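Oxidored_FMN domain-containing protein ([Pseudomonas] geniculata N1, PDB 6L6J) is an amine oxidase acting on 6-hydroxypseudooxynicotine, an oxidoreductase that carries FMN, a [4Fe-4S] cluster and bound ADP. Local coordinates at residues A[382-387]-A[410-415]; A[63-68]-A[114-119]. All coordinates share one frame; numbering follows the deposited sequence.

Interaction 1 (A[382-387]-A[410-415])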
loop_
_atom_site.group_PDB
_atom_site.type_symbol
_atom_site.label_atom_id
_atom_site.label_comp_id
_atom_site.label_asym_id
_atom_site.label_seq_id
_atom_site.Cartn_x
_atom_site.Cartn_y
_atom_site.Cartn_z
ATOM N N PRO A 382 20.763 -9.387 -13.347
ATOM C CA PRO A 382 21.806 -10.210 -13.959
ATOM C C PRO A 382 22.081 -9.729 -15.381
ATOM O O PRO A 382 21.145 -9.397 -16.108
ATOM C CB PRO A 382 21.214 -11.629 -13.985
ATOM C CG PRO A 382 20.147 -11.609 -12.914
ATOM C CD PRO A 382 19.614 -10.186 -12.885
ATOM N N PRO A 383 23.352 -9.682 -15.846
ATOM C CA PRO A 383 23.625 -9.273 -17.220
ATOM C C PRO A 383 22.858 -10.198 -18.177
ATOM O O PRO A 383 22.719 -11.359 -17.904
ATOM C CB PRO A 383 25.153 -9.387 -17.360
ATOM C CG PRO A 383 25.665 -9.374 -15.933
ATOM C CD PRO A 383 24.579 -10.050 -15.120
ATOM N N ALA A 384 22.337 -9.637 -19.265
ATOM C CA ALA A 384 21.721 -10.413 -20.364
ATOM C C ALA A 384 22.678 -11.539 -20.763
ATOM O O ALA A 384 23.838 -11.232 -21.077
ATOM C CB ALA A 384 21.425 -9.496 -21.527
ATOM N N HIS A 385 22.246 -12.797 -20.687
ATOM C CA HIS A 385 22.928 -13.926 -21.378
ATOM C C HIS A 385 22.943 -13.589 -22.874
ATOM O O HIS A 385 21.851 -13.270 -23.419
ATOM C CB HIS A 385 22.196 -15.258 -21.151
ATOM C CG HIS A 385 21.360 -15.663 -22.326
ATOM N ND1 HIS A 385 20.164 -15.031 -22.638
ATOM C CD2 HIS A 385 21.570 -16.570 -23.309
ATOM C CE1 HIS A 385 19.663 -15.552 -23.744
ATOM N NE2 HIS A 385 20.506 -16.499 -24.177
ATOM N N ASN A 386 24.101 -13.616 -23.531
ATOM C CA ASN A 386 24.170 -13.289 -24.980
ATOM C C ASN A 386 23.429 -11.962 -25.234
ATOM O O ASN A 386 22.245 -11.988 -25.622
ATOM C CB ASN A 386 23.609 -14.439 -25.821
ATOM C CG ASN A 386 23.603 -14.143 -27.303
ATOM O OD1 ASN A 386 24.130 -13.122 -27.745
ATOM N ND2 ASN A 386 23.002 -15.037 -28.069
ATOM N N SER A 387 24.130 -10.844 -25.041
ATOM C CA SER A 387 23.633 -9.448 -25.195
ATOM C C SER A 387 23.031 -9.168 -26.591
ATOM O O SER A 387 22.230 -8.207 -26.711
ATOM C CB SER A 387 24.755 -8.492 -24.879
ATOM O OG SER A 387 24.547 -7.251 -25.516
ATOM N N ARG A 410 19.022 -5.415 -18.482
ATOM C CA ARG A 410 19.958 -6.572 -18.496
ATOM C C ARG A 410 20.916 -6.433 -19.677
ATOM O O ARG A 410 22.028 -6.994 -19.585
ATOM C CB ARG A 410 19.203 -7.898 -18.599
ATOM C CG ARG A 410 18.305 -8.206 -17.413
ATOM C CD ARG A 410 17.673 -9.574 -17.539
ATOM N NE ARG A 410 18.698 -10.600 -17.515
ATOM C CZ ARG A 410 18.523 -11.872 -17.841
ATOM N NH1 ARG A 410 17.331 -12.312 -18.219
ATOM N NH2 ARG A 410 19.561 -12.698 -17.785
ATOM N N GLY A 411 20.472 -5.751 -20.738
ATOM C CA GLY A 411 21.296 -5.321 -21.887
ATOM C C GLY A 411 20.836 -5.926 -23.212
ATOM O O GLY A 411 21.529 -5.678 -24.225
ATOM N N TYR A 412 19.732 -6.691 -23.235
ATOM C CA TYR A 412 19.184 -7.330 -24.468
ATOM C C TYR A 412 18.786 -6.253 -25.483
ATOM O O TYR A 412 18.544 -5.092 -25.081
ATOM C CB TYR A 412 17.956 -8.205 -24.185
ATOM C CG TYR A 412 18.243 -9.456 -23.398
ATOM C CD1 TYR A 412 18.652 -10.618 -24.028
ATOM C CD2 TYR A 412 18.139 -9.477 -22.015
ATOM C CE1 TYR A 412 18.947 -11.768 -23.309
ATOM C CE2 TYR A 412 18.425 -10.618 -21.281
ATOM C CZ TYR A 412 18.835 -11.768 -21.931
ATOM O OH TYR A 412 19.117 -12.895 -21.211
ATOM N N GLN A 413 18.706 -6.645 -26.756
ATOM C CA GLN A 413 18.105 -5.819 -27.842
ATOM C C GLN A 413 16.588 -5.994 -27.748
ATOM O O GLN A 413 16.138 -7.136 -27.873
ATOM C CB GLN A 413 18.642 -6.221 -29.226
ATOM C CG GLN A 413 20.165 -6.238 -29.330
ATOM C CD GLN A 413 20.778 -4.919 -28.933
ATOM O OE1 GLN A 413 20.272 -3.853 -29.265
ATOM N NE2 GLN A 413 21.874 -4.983 -28.197
ATOM N N VAL A 414 15.839 -4.916 -27.503
ATOM C CA VAL A 414 14.387 -4.980 -27.157
ATOM C C VAL A 414 13.585 -4.098 -28.111
ATOM O O VAL A 414 13.789 -2.891 -28.098
ATOM C CB VAL A 414 14.138 -4.562 -25.694
ATOM C CG1 VAL A 414 12.648 -4.445 -25.383
ATOM C CG2 VAL A 414 14.838 -5.506 -24.719
ATOM N N SER A 415 12.667 -4.690 -28.869
ATOM C CA SER A 415 11.600 -3.959 -29.595
ATOM C C SER A 415 10.271 -4.151 -28.853
ATOM O O SER A 415 10.019 -5.274 -28.365
ATOM C CB SER A 415 11.531 -4.397 -31.025
ATOM O OG SER A 415 12.652 -3.890 -31.726
#
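In the Rossmann-like nucleotide-binding domain, helix 398-410 ends in a Schellman motif and turns into strand 413-417, the neighbour of strand 390-394 in the parallel sheet; the loop 382-387 that leads into strand 390-394 packs across this turn. Arg410, the last helical residue, works with both backbone and side chain. Its carbonyl O accepts the N-H of Ala384 at 2.7 Å, nearly straight, although the donor stands above the carbonyl plane. Its long side chain, bent at chi3 (64°), brings NE to Pro382 O at 3.1 Å in the guanidinium plane, while NH2 makes a weak bond to Pro383 O. Arginine suits the place because its flat guanidinium offers several N-H groups, leaving NH1 for the carbonyls of Gly664 and Tyr667. Gly411 follows with the positive phi (119°) of the Schellman motif, which glycine, having no side chain to clash with the carbonyl before it, takes readily. Tyr412 turns one ring face to Ala384, whose methyl CB makes a CH-π contact 3.3 Å from the centroid. Its OH shares a nearly straight 2.8 Å hydrogen bond with ND1 at the His385 ring edge. Tyr667 meets both rings edge-to-face. Gln413 enters the sheet through backbone bonds to Ala389 and Ile391, its amide NE2 lying 3.6 Å from Ser387 O.

Interaction 2 (A[63-68]-A[114-119]). With SO4 (sulfate ion), chain F.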
loop_
_atom_site.group_PDB
_atom_site.type_symbol
_atom_site.label_atom_id
_atom_site.label_comp_id
_atom_site.label_asym_id
_atom_site.label_seq_id
_atom_site.Cartn_x
_atom_site.Cartn_y
_atom_site.Cartn_z
ATOM N N ILE A 63 5.474 -6.866 22.308
ATOM C CA ILE A 63 6.213 -6.867 23.608
ATOM C C ILE A 63 5.749 -7.980 24.560
ATOM O O ILE A 63 6.347 -8.084 25.639
ATOM C CB ILE A 63 6.106 -5.492 24.280
ATOM C CG1 ILE A 63 4.688 -5.191 24.763
ATOM C CG2 ILE A 63 6.620 -4.422 23.338
ATOM C CD1 ILE A 63 4.633 -4.108 25.810
ATOM N N HIS A 64 4.725 -8.762 24.201
ATOM C CA HIS A 64 4.106 -9.798 25.080
ATOM C C HIS A 64 3.076 -10.617 24.293
ATOM O O HIS A 64 2.476 -10.064 23.348
ATOM C CB HIS A 64 3.448 -9.135 26.304
ATOM C CG HIS A 64 3.135 -10.078 27.413
ATOM N ND1 HIS A 64 1.867 -10.532 27.653
ATOM C CD2 HIS A 64 3.934 -10.659 28.337
ATOM C CE1 HIS A 64 1.896 -11.353 28.679
ATOM N NE2 HIS A 64 3.160 -11.458 29.109
ATOM N N GLU A 65 2.825 -11.848 24.747
ATOM C CA GLU A 65 1.919 -12.876 24.137
ATOM C C GLU A 65 0.455 -12.383 24.080
ATOM O O GLU A 65 -0.328 -12.890 23.215
ATOM C CB GLU A 65 2.037 -14.185 24.932
ATOM C CG GLU A 65 3.446 -14.771 24.947
ATOM C CD GLU A 65 4.360 -14.401 26.119
ATOM O OE1 GLU A 65 4.444 -13.189 26.479
ATOM O OE2 GLU A 65 5.003 -15.341 26.681
ATOM N N THR A 66 0.087 -11.457 24.969
ATOM C CA THR A 66 -1.242 -10.802 25.027
ATOM C C THR A 66 -1.399 -9.771 23.890
ATOM O O THR A 66 -2.499 -9.154 23.805
ATOM C CB THR A 66 -1.469 -10.113 26.383
ATOM O OG1 THR A 66 -0.483 -9.097 26.628
ATOM C CG2 THR A 66 -1.460 -11.092 27.534
ATOM N N SER A 67 -0.370 -9.565 23.055
ATOM C CA SER A 67 -0.428 -8.591 21.938
ATOM C C SER A 67 -0.102 -9.259 20.600
ATOM O O SER A 67 1.088 -9.439 20.320
ATOM C CB SER A 67 0.491 -7.427 22.193
ATOM O OG SER A 67 0.565 -6.615 21.040
ATOM N N ASP A 68 -1.111 -9.544 19.773
ATOM C CA ASP A 68 -0.889 -9.838 18.329
ATOM C C ASP A 68 -2.089 -9.432 17.469
ATOM O O ASP A 68 -3.181 -9.152 18.003
ATOM C CB ASP A 68 -0.528 -11.296 18.086
ATOM C CG ASP A 68 -1.581 -12.307 18.472
ATOM O OD1 ASP A 68 -2.743 -12.166 18.003
ATOM O OD2 ASP A 68 -1.221 -13.235 19.236
ATOM N N ILE A 114 -4.230 -14.385 19.513
ATOM C CA ILE A 114 -4.653 -15.779 19.165
ATOM C C ILE A 114 -3.448 -16.731 19.195
ATOM O O ILE A 114 -3.654 -17.941 19.484
ATOM C CB ILE A 114 -5.401 -15.810 17.810
ATOM C CG1 ILE A 114 -6.914 -15.678 17.993
ATOM C CG2 ILE A 114 -5.061 -17.029 16.965
ATOM C CD1 ILE A 114 -7.554 -16.790 18.795
ATOM N N TYR A 115 -2.251 -16.254 18.850
ATOM C CA TYR A 115 -1.063 -17.124 18.636
ATOM C C TYR A 115 -0.878 -18.038 19.858
ATOM O O TYR A 115 -0.710 -19.256 19.667
ATOM C CB TYR A 115 0.183 -16.292 18.322
ATOM C CG TYR A 115 0.260 -15.758 16.904
ATOM C CD1 TYR A 115 -0.009 -16.568 15.801
ATOM C CD2 TYR A 115 0.630 -14.445 16.647
ATOM C CE1 TYR A 115 0.086 -16.097 14.503
ATOM C CE2 TYR A 115 0.725 -13.964 15.353
ATOM C CZ TYR A 115 0.450 -14.790 14.279
ATOM O OH TYR A 115 0.527 -14.315 13.003
ATOM N N HIS A 116 -0.961 -17.478 21.067
ATOM C CA HIS A 116 -0.822 -18.202 22.354
ATOM C C HIS A 116 -2.153 -18.215 23.095
ATOM O O HIS A 116 -2.124 -18.241 24.344
ATOM C CB HIS A 116 0.266 -17.569 23.217
ATOM C CG HIS A 116 1.633 -17.831 22.702
ATOM N ND1 HIS A 116 2.394 -16.853 22.117
ATOM C CD2 HIS A 116 2.355 -18.963 22.648
ATOM C CE1 HIS A 116 3.547 -17.357 21.752
ATOM N NE2 HIS A 116 3.543 -18.639 22.058
ATOM N N ARG A 117 -3.258 -18.209 22.342
ATOM C CA ARG A 117 -4.642 -18.350 22.853
ATOM C C ARG A 117 -4.730 -17.575 24.161
ATOM O O ARG A 117 -5.006 -18.153 25.202
ATOM C CB ARG A 117 -4.999 -19.828 23.025
ATOM C CG ARG A 117 -5.183 -20.583 21.722
ATOM C CD ARG A 117 -3.879 -21.090 21.139
ATOM N NE ARG A 117 -4.146 -22.121 20.143
ATOM C CZ ARG A 117 -4.549 -21.902 18.893
ATOM N NH1 ARG A 117 -4.683 -20.673 18.441
ATOM N NH2 ARG A 117 -4.800 -22.919 18.084
ATOM N N GLU A 118 -4.485 -16.282 24.084
ATOM C CA GLU A 118 -4.341 -15.416 25.274
ATOM C C GLU A 118 -5.506 -14.424 25.292
ATOM O O GLU A 118 -6.249 -14.351 24.273
ATOM C CB GLU A 118 -2.934 -14.807 25.230
ATOM C CG GLU A 118 -2.611 -13.917 26.404
ATOM C CD GLU A 118 -2.567 -14.582 27.762
ATOM O OE1 GLU A 118 -3.595 -14.517 28.505
ATOM O OE2 GLU A 118 -1.504 -15.122 28.081
ATOM N N HIS A 119 -5.713 -13.780 26.446
ATOM C CA HIS A 119 -6.714 -12.702 26.652
ATOM C C HIS A 119 -6.083 -11.357 26.282
ATOM O O HIS A 119 -5.065 -10.972 26.833
ATOM C CB HIS A 119 -7.246 -12.742 28.088
ATOM C CG HIS A 119 -7.908 -14.023 28.450
ATOM N ND1 HIS A 119 -9.281 -14.229 28.281
ATOM C CD2 HIS A 119 -7.417 -15.146 29.032
ATOM C CE1 HIS A 119 -9.593 -15.447 28.721
ATOM N NE2 HIS A 119 -8.458 -16.035 29.194
HETATM S S SO4 F . 4.773 -12.615 32.329
HETATM O O1 SO4 F . 6.053 -12.037 32.021
HETATM O O2 SO4 F . 4.954 -13.763 33.203
HETATM O O3 SO4 F . 3.949 -11.615 32.972
HETATM O O4 SO4 F . 4.142 -13.054 31.108
#
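Asp68 carries the polar core of this contact: its short carboxylate, with two acceptor oxygens, can meet two successive amides at the start of the type I turn Ile114 to Arg117. OD1 receives Ile114 N at 3.1 Å through its syn lone pair, and OD2 receives Tyr115 N at 3.2 Å from above the carboxylate plane. With CG between the backbone N and the carbonyl carbon (chi1 63°), OD2 also lies against Tyr115 CD2. Beside it, Thr66 and Glu118 run side by side, the methyl CG2 3.3 Å from Glu118 CG, while the aliphatic CG of Glu65 rests obliquely against the His116 ring.

In the second shell, OD1 also accepts Ala70 N, and Tyr115 OH reaches Leu72 O. Glu118 OE1 turns back to its neighbour His119 N, 3.0 Å away. Thr66 OG1 is hydrogen-bonded to His64 ND1 (2.9 Å) and to His106 NE2, which helps fix the His64 imidazole; this ring stacks on Trp151 and donates its NE2 N-H almost straight to O4 of a sulfate, probably from the crystallisation liquor. Two loops that follow successive β-strands, 55-62 and 99-105, are thus joined at the C-terminal end of the TIM barrel, the end where FMN binds in this family.

Interaction 2 comes first along the chain and is complete before interaction 1 begins. Their centres lie 50 Å apart, with nearest atoms about 32 Å apart, and they share neither sheet nor helix. Interaction 2 joins loops of the eight-stranded parallel barrel, with the Asp68 side chain about 12 Å from FMN; interaction 1 belongs to the five-stranded parallel sheet of the Rossmann-like domain, away from the annotated sites. Between them in sequence come the remaining barrel strands and the cysteines that hold the [4Fe-4S] cluster. Each contact therefore lies within one module of a multidomain flavoenzyme, interaction 2 in the FMN-binding barrel and interaction 1 in the domain that binds ADP.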